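Local coordinates for type III CBASS phage resistance system CD-NTase-associated protein Cap8 (Pseudomonas aeruginosa, PDB 6P8P) that probably serves as a HORMA-domain regulator of a bacterial cGAS-like nucleotidyltransferase in CBASS immunity against bacteriophages, at residues Val5-Arg10 with Val25-Gln30; Gln19-Ile24 with Ala59-Thr64; Tyr73-Glu78 with Asp84-Glu89. The protein carries 2 engineered substitutions. One frame throughout, in Å; residues are numbered along the deposited sequence.

Contact 1: Val5-Arg10 with Val25-Gln30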
# COMPACT_ATOMS: atom_id res chain seq x y z
N VAL A 5 15.06 18.70 -12.68
CA VAL A 5 13.93 19.60 -12.54
C VAL A 5 13.10 19.08 -11.38
O VAL A 5 13.18 17.91 -11.01
CB VAL A 5 13.07 19.70 -13.81
CG1 VAL A 5 13.95 20.03 -14.99
CG2 VAL A 5 12.33 18.42 -14.04
N SER A 6 12.31 19.96 -10.79
CA SER A 6 11.49 19.55 -9.65
C SER A 6 10.04 19.95 -9.86
O SER A 6 9.72 20.89 -10.61
CB SER A 6 12.03 20.13 -8.34
OG SER A 6 11.47 21.38 -8.06
N ARG A 7 9.16 19.21 -9.21
CA ARG A 7 7.74 19.48 -9.22
C ARG A 7 7.24 19.28 -7.80
O ARG A 7 7.89 18.62 -6.99
CB ARG A 7 7.02 18.59 -10.22
CG ARG A 7 7.34 18.86 -11.71
CD ARG A 7 6.79 20.19 -12.16
NE ARG A 7 6.91 20.43 -13.60
CZ ARG A 7 7.98 20.95 -14.19
NH1 ARG A 7 9.05 21.25 -13.48
NH2 ARG A 7 7.98 21.13 -15.50
N THR A 8 6.11 19.92 -7.49
CA THR A 8 5.54 19.89 -6.16
C THR A 8 4.03 19.77 -6.32
O THR A 8 3.38 20.68 -6.84
CB THR A 8 5.91 21.12 -5.33
OG1 THR A 8 7.34 21.16 -5.16
CG2 THR A 8 5.25 21.06 -3.99
N PHE A 9 3.49 18.65 -5.87
CA PHE A 9 2.06 18.38 -6.01
C PHE A 9 1.32 18.61 -4.70
O PHE A 9 1.79 18.23 -3.63
CB PHE A 9 1.84 16.94 -6.46
CG PHE A 9 1.95 16.77 -7.92
CD1 PHE A 9 3.20 16.78 -8.55
CD2 PHE A 9 0.83 16.67 -8.70
CE1 PHE A 9 3.29 16.65 -9.92
CE2 PHE A 9 0.91 16.55 -10.08
CZ PHE A 9 2.14 16.53 -10.68
N ARG A 10 0.13 19.18 -4.82
CA ARG A 10 -0.78 19.35 -3.68
C ARG A 10 -1.42 18.01 -3.31
O ARG A 10 -2.16 17.42 -4.11
CB ARG A 10 -1.85 20.38 -4.01
CG ARG A 10 -1.24 21.71 -4.52
CD ARG A 10 -2.31 22.60 -5.18
NE ARG A 10 -3.28 23.09 -4.21
CZ ARG A 10 -4.36 23.78 -4.53
NH1 ARG A 10 -4.61 24.04 -5.80
NH2 ARG A 10 -5.19 24.20 -3.59
N VAL A 25 1.56 9.89 -11.71
CA VAL A 25 1.69 8.96 -12.82
C VAL A 25 1.40 9.66 -14.15
O VAL A 25 2.08 9.44 -15.15
CB VAL A 25 0.73 7.78 -12.62
CG1 VAL A 25 0.72 6.89 -13.87
CG2 VAL A 25 1.13 6.96 -11.38
N GLU A 26 0.38 10.50 -14.18
CA GLU A 26 0.09 11.23 -15.41
C GLU A 26 1.23 12.17 -15.80
O GLU A 26 1.61 12.25 -16.97
CB GLU A 26 -1.23 11.98 -15.27
CG GLU A 26 -1.65 12.70 -16.56
CD GLU A 26 -1.93 11.77 -17.72
OE1 GLU A 26 -2.18 10.57 -17.49
OE2 GLU A 26 -1.88 12.25 -18.88
N LEU A 27 1.80 12.87 -14.81
CA LEU A 27 2.95 13.73 -15.08
C LEU A 27 4.08 12.95 -15.74
O LEU A 27 4.71 13.42 -16.70
CB LEU A 27 3.44 14.35 -13.78
CG LEU A 27 4.59 15.33 -13.95
CD1 LEU A 27 4.07 16.72 -14.28
CD2 LEU A 27 5.46 15.34 -12.69
N LEU A 28 4.34 11.74 -15.25
CA LEU A 28 5.50 10.99 -15.70
C LEU A 28 5.29 10.17 -16.95
O LEU A 28 6.27 9.82 -17.60
CB LEU A 28 5.99 10.08 -14.58
CG LEU A 28 6.55 10.78 -13.35
CD1 LEU A 28 6.84 9.77 -12.23
CD2 LEU A 28 7.81 11.55 -13.70
N THR A 29 4.04 9.86 -17.30
CA THR A 29 3.77 8.99 -18.44
C THR A 29 3.10 9.70 -19.59
O THR A 29 3.19 9.22 -20.72
CB THR A 29 2.90 7.79 -18.05
OG1 THR A 29 1.63 8.23 -17.57
CG2 THR A 29 3.60 6.94 -16.99
N GLN A 30 2.43 10.82 -19.33
CA GLN A 30 2.02 11.75 -20.39
C GLN A 30 1.10 11.07 -21.39
O GLN A 30 1.23 11.23 -22.60
CB GLN A 30 3.25 12.36 -21.09
CG GLN A 30 4.13 13.21 -20.17
CD GLN A 30 5.42 13.65 -20.81
OE1 GLN A 30 5.93 13.00 -21.74
NE2 GLN A 30 5.98 14.75 -20.32

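Contact 2: Gln19-Ile24 with Ala59-Thr64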
# COMPACT_ATOMS: atom_id res chain seq x y z
N GLN A 19 -5.28 9.88 -5.29
CA GLN A 19 -5.42 10.91 -6.31
C GLN A 19 -4.08 11.60 -6.57
O GLN A 19 -3.79 11.98 -7.70
CB GLN A 19 -6.46 11.95 -5.90
CG GLN A 19 -7.86 11.41 -5.82
CD GLN A 19 -8.83 12.38 -5.21
OE1 GLN A 19 -8.50 13.09 -4.25
NE2 GLN A 19 -10.06 12.42 -5.75
N THR A 20 -3.28 11.76 -5.52
CA THR A 20 -1.95 12.35 -5.66
C THR A 20 -1.06 11.45 -6.51
O THR A 20 -0.44 11.90 -7.47
CB THR A 20 -1.32 12.53 -4.28
OG1 THR A 20 -2.18 13.32 -3.42
CG2 THR A 20 0.06 13.21 -4.41
N TRP A 21 -1.04 10.15 -6.22
CA TRP A 21 -0.23 9.25 -7.05
C TRP A 21 -0.69 9.25 -8.50
O TRP A 21 0.13 9.30 -9.42
CB TRP A 21 -0.28 7.84 -6.51
CG TRP A 21 0.55 6.85 -7.24
CD1 TRP A 21 0.10 5.75 -7.88
CD2 TRP A 21 1.97 6.89 -7.42
NE1 TRP A 21 1.17 5.05 -8.43
CE2 TRP A 21 2.32 5.75 -8.17
CE3 TRP A 21 2.99 7.76 -7.00
CZ2 TRP A 21 3.64 5.44 -8.48
CZ3 TRP A 21 4.31 7.47 -7.34
CH2 TRP A 21 4.62 6.32 -8.08
N ASP A 22 -2.01 9.21 -8.72
CA ASP A 22 -2.52 9.24 -10.08
C ASP A 22 -2.06 10.50 -10.82
O ASP A 22 -1.70 10.44 -11.99
CB ASP A 22 -4.05 9.16 -10.06
CG ASP A 22 -4.57 7.75 -9.86
OD1 ASP A 22 -3.78 6.79 -9.86
OD2 ASP A 22 -5.81 7.60 -9.69
N ALA A 23 -2.00 11.64 -10.12
CA ALA A 23 -1.55 12.87 -10.77
C ALA A 23 -0.08 12.77 -11.13
O ALA A 23 0.34 13.26 -12.20
CB ALA A 23 -1.81 14.09 -9.89
N ILE A 24 0.71 12.12 -10.26
CA ILE A 24 2.14 11.91 -10.50
C ILE A 24 2.35 10.95 -11.66
O ILE A 24 3.21 11.16 -12.52
CB ILE A 24 2.83 11.43 -9.21
CG1 ILE A 24 2.82 12.56 -8.18
CG2 ILE A 24 4.24 10.95 -9.50
CD1 ILE A 24 3.18 12.14 -6.76
N ALA A 59 11.57 14.72 1.19
CA ALA A 59 12.45 13.86 0.46
C ALA A 59 11.68 13.56 -0.82
O ALA A 59 10.55 13.08 -0.75
CB ALA A 59 12.79 12.57 1.19
N PRO A 60 12.26 13.80 -2.00
CA PRO A 60 11.46 13.69 -3.23
C PRO A 60 11.30 12.26 -3.74
O PRO A 60 12.13 11.39 -3.51
CB PRO A 60 12.24 14.55 -4.24
CG PRO A 60 13.69 14.44 -3.75
CD PRO A 60 13.61 14.37 -2.24
N ILE A 61 10.18 12.03 -4.42
CA ILE A 61 10.09 10.95 -5.40
C ILE A 61 10.99 11.31 -6.57
O ILE A 61 10.91 12.43 -7.10
CB ILE A 61 8.63 10.77 -5.85
CG1 ILE A 61 7.78 10.31 -4.69
CG2 ILE A 61 8.60 9.81 -7.02
CD1 ILE A 61 6.28 10.54 -4.89
N VAL A 62 11.91 10.42 -6.93
CA VAL A 62 12.88 10.74 -7.98
C VAL A 62 12.75 9.80 -9.15
O VAL A 62 12.94 8.59 -9.00
CB VAL A 62 14.32 10.71 -7.46
CG1 VAL A 62 15.28 11.11 -8.58
CG2 VAL A 62 14.48 11.63 -6.26
N ALA A 63 12.46 10.35 -10.32
CA ALA A 63 12.45 9.61 -11.57
C ALA A 63 13.75 9.88 -12.31
O ALA A 63 14.20 11.03 -12.37
CB ALA A 63 11.26 10.02 -12.43
N THR A 64 14.37 8.81 -12.82
CA THR A 64 15.57 8.85 -13.64
C THR A 64 15.27 8.21 -14.99
O THR A 64 14.42 7.33 -15.11
CB THR A 64 16.75 8.14 -12.96
OG1 THR A 64 16.39 6.80 -12.60
CG2 THR A 64 17.18 8.88 -11.69

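Contact 3: Tyr73-Glu78 with Asp84-Glu89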
# COMPACT_ATOMS: atom_id res chain seq x y z
N TYR A 73 8.05 16.53 -5.07
CA TYR A 73 7.65 16.72 -3.69
C TYR A 73 6.13 16.79 -3.59
O TYR A 73 5.43 17.07 -4.56
CB TYR A 73 8.23 18.00 -3.12
CG TYR A 73 9.73 17.97 -2.94
CD1 TYR A 73 10.58 18.38 -3.96
CD2 TYR A 73 10.30 17.51 -1.76
CE1 TYR A 73 11.97 18.36 -3.78
CE2 TYR A 73 11.66 17.50 -1.57
CZ TYR A 73 12.49 17.90 -2.59
OH TYR A 73 13.85 17.88 -2.37
N CYS A 74 5.62 16.53 -2.41
CA CYS A 74 4.20 16.69 -2.12
C CYS A 74 4.01 17.68 -0.99
O CYS A 74 4.79 17.70 -0.05
CB CYS A 74 3.55 15.35 -1.70
SG CYS A 74 3.42 14.17 -3.06
N LEU A 75 2.95 18.48 -1.10
CA LEU A 75 2.51 19.42 -0.07
C LEU A 75 1.33 18.84 0.69
O LEU A 75 0.46 18.19 0.09
CB LEU A 75 2.10 20.74 -0.72
CG LEU A 75 3.18 21.49 -1.47
CD1 LEU A 75 2.51 22.58 -2.28
CD2 LEU A 75 4.19 22.06 -0.50
N PHE A 76 1.26 19.13 1.99
CA PHE A 76 0.22 18.60 2.84
C PHE A 76 -0.37 19.72 3.69
O PHE A 76 0.20 20.81 3.81
CB PHE A 76 0.77 17.47 3.73
CG PHE A 76 1.30 16.32 2.94
CD1 PHE A 76 0.46 15.31 2.51
CD2 PHE A 76 2.63 16.26 2.62
CE1 PHE A 76 0.95 14.27 1.74
CE2 PHE A 76 3.14 15.21 1.86
CZ PHE A 76 2.28 14.20 1.42
N ASP A 77 -1.55 19.44 4.22
CA ASP A 77 -2.21 20.28 5.24
C ASP A 77 -2.38 21.67 4.65
O ASP A 77 -2.83 21.79 3.50
CB ASP A 77 -1.38 20.19 6.51
CG ASP A 77 -1.16 18.77 6.96
OD1 ASP A 77 -2.12 17.98 6.89
OD2 ASP A 77 -0.02 18.44 7.37
N GLU A 78 -2.07 22.74 5.39
CA GLU A 78 -2.37 24.08 4.91
C GLU A 78 -1.63 24.39 3.61
O GLU A 78 -2.15 25.11 2.75
CB GLU A 78 -2.01 25.10 5.99
CG GLU A 78 -2.88 24.97 7.25
CD GLU A 78 -2.44 25.86 8.40
OE1 GLU A 78 -1.35 26.46 8.33
OE2 GLU A 78 -3.20 25.97 9.39
N ASP A 84 0.32 27.62 -2.76
CA ASP A 84 1.25 28.64 -3.21
C ASP A 84 2.57 28.04 -3.67
O ASP A 84 3.19 28.53 -4.63
CB ASP A 84 1.49 29.67 -2.10
CG ASP A 84 0.24 30.43 -1.72
OD1 ASP A 84 0.26 31.14 -0.70
OD2 ASP A 84 -0.77 30.30 -2.45
N ASP A 85 3.05 26.99 -3.00
CA ASP A 85 4.32 26.38 -3.35
C ASP A 85 4.17 25.29 -4.40
O ASP A 85 5.17 24.67 -4.78
CB ASP A 85 5.01 25.80 -2.10
CG ASP A 85 5.32 26.86 -1.06
OD1 ASP A 85 5.51 28.03 -1.44
OD2 ASP A 85 5.37 26.52 0.14
N ALA A 86 2.97 25.06 -4.91
CA ALA A 86 2.76 23.99 -5.87
C ALA A 86 3.39 24.30 -7.22
O ALA A 86 3.48 25.45 -7.67
CB ALA A 86 1.27 23.73 -6.06
N ASN A 87 3.83 23.25 -7.89
CA ASN A 87 4.33 23.36 -9.26
C ASN A 87 3.98 22.03 -9.93
O ASN A 87 4.71 21.05 -9.76
CB ASN A 87 5.82 23.64 -9.33
CG ASN A 87 6.34 23.67 -10.76
OD1 ASN A 87 5.56 23.62 -11.71
ND2 ASN A 87 7.65 23.74 -10.91
N GLU A 88 2.88 22.01 -10.68
CA GLU A 88 2.40 20.82 -11.36
C GLU A 88 2.49 20.97 -12.87
O GLU A 88 1.77 20.28 -13.59
CB GLU A 88 0.97 20.55 -10.89
CG GLU A 88 0.91 20.38 -9.35
CD GLU A 88 -0.48 20.09 -8.79
OE1 GLU A 88 -1.46 20.06 -9.57
OE2 GLU A 88 -0.58 19.90 -7.55
N GLU A 89 3.39 21.82 -13.36
CA GLU A 89 3.52 22.04 -14.79
C GLU A 89 3.88 20.75 -15.50
O GLU A 89 4.61 19.90 -14.97
CB GLU A 89 4.60 23.09 -15.08
CG GLU A 89 4.20 24.52 -14.79
CD GLU A 89 5.38 25.49 -14.87
OE1 GLU A 89 5.40 26.46 -14.08
OE2 GLU A 89 6.28 25.28 -15.73

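Contact 1: Val5-Arg10 with Val25-Gln30
L27 of helix 17-29 reaches F9 and R7 of strand 4-10, packing the helix on an outermost strand of the HORMA-domain sheet. Followed outward, its CB is the first atom to meet the sheet, 4.0 Å from F9 CZ. With L27 CG anti to the backbone N (chi1 -177°), the fork of the leucine is carried out toward the strand. L27 CD1 also settles near F9 CZ. L27 CD2 lies near the plane of the phenyl ring, at its edge, 3.8 Å from F9 CE1. The same methyl meets the aliphatic start of the arginine, with L27 CD2 4.1 Å from R7 CG. Branched leucine therefore suits this place, since one residue serves both a ring and an alkyl chain; I72 of the neighbouring strand adds to the apolar bed under L27 and F9. Arginine suits the partly exposed end of the contact: its methylenes join the packing while R7 NE binds E89 O and R7 NH2 binds V90 O. The third nitrogen, R7 NH1, donates to S6 O at 3.0 Å, an acceptor that lies in the guanidinium plane although the donor stands 43° out of the carbonyl plane.

Contact 2: Gln19-Ile24 with Ala59-Thr64
I24 and I61 reach toward each other tip to tip, with I24 CD1 4.0 Å from I61 CD1. In both residues CG1 is anti to the carbonyl carbon and the chain then runs on nearly straight (chi2 167° in I24, 161° in I61), which sends each terminal methyl away from its own backbone and toward the facing segment. W21 joins from one helical turn earlier. Its CB bond is not aimed at the strand, but the indole is long enough to bring the six-membered ring near, and I61 CD1 lies at the ring edge close to its plane, 4.4 Å from W21 CZ3. Isoleucine suits the meeting point because its apolar CD1 arm reaches out past a branched CB, and tryptophan because its large indole can touch I61 while also packing on helix 44-52. Here helix 17-29 packs on the middle strand of the HORMA-domain sheet: strand 61-64 runs antiparallel to both its neighbours, 69-75 and 101-106. The next shell sets the groups in place. W21 is packed by A47 and I51 of helix 44-52 and by M102, and the one polar side-chain atom of this buried residue, W21 NE1, donates to L40 O. I24 rests also on I72, while I61 touches M102 and P105. Further out, the backbone of I61 pairs with I72 and that of V62 with S103, and P60 O accepts a hydrogen bond from R128 NH2.

Contact 3: Tyr73-Glu78 with Asp84-Glu89
The peptide group between D85 and A86 turns one flat face to L75, and the CD1 methyl of L75 sits over that face. L75 CD1 is 3.6 Å from A86 N and 3.8 Å from D85 C, and it stands almost directly above A86 N. With L75 CG anti to the carbonyl carbon (chi1 -62°), the isobutyl group swings toward the loop. Both methyls, L75 CD1 and L75 CD2, touch D85 CB at 4.1 Å, and CD1 alone goes on to A86 CB. The leucine and aspartate side chains cross at about a right angle, and the leucine meets the CB of D85, not its carboxylate. Aspartate can thus lend a methylene to a surface contact, and alanine is small enough to let the leucine approach the backbone. Further along the loop another flat group is used: the amide oxygen N87 OD1 accepts from E89 N at 3.3 Å, the donor E89 N being tilted 31° from the carbonyl plane. E88 forms a salt bridge to R15, and the N87 backbone bonds to T8 on the edge strand. In this HORMA domain the connection after strand 69-75 runs through helix 77-82 and then a loop that passes strand 4-10 at the edge of the sheet, with an Asx turn at N87.

Contacts 1 and 2 are buried and share helix 17-29, whose successive turns are laid on strands 4-10 and 61-64; contact 3 lies at the surface, about 13 Å between its centre and that of the chain. All three reach one sheet, with strand 69-75 standing between the strands of the first two. Contact 2, nearest the middle, is wholly apolar across its segments. Contact 1 mixes apolar packing with an arginine whose polar end turns to the loop of contact 3. Contact 3 packs one leucine against backbone and the CB atoms of D85 and A86. F9 packs on A23 and pairs through its backbone with L75, bridging core and surface.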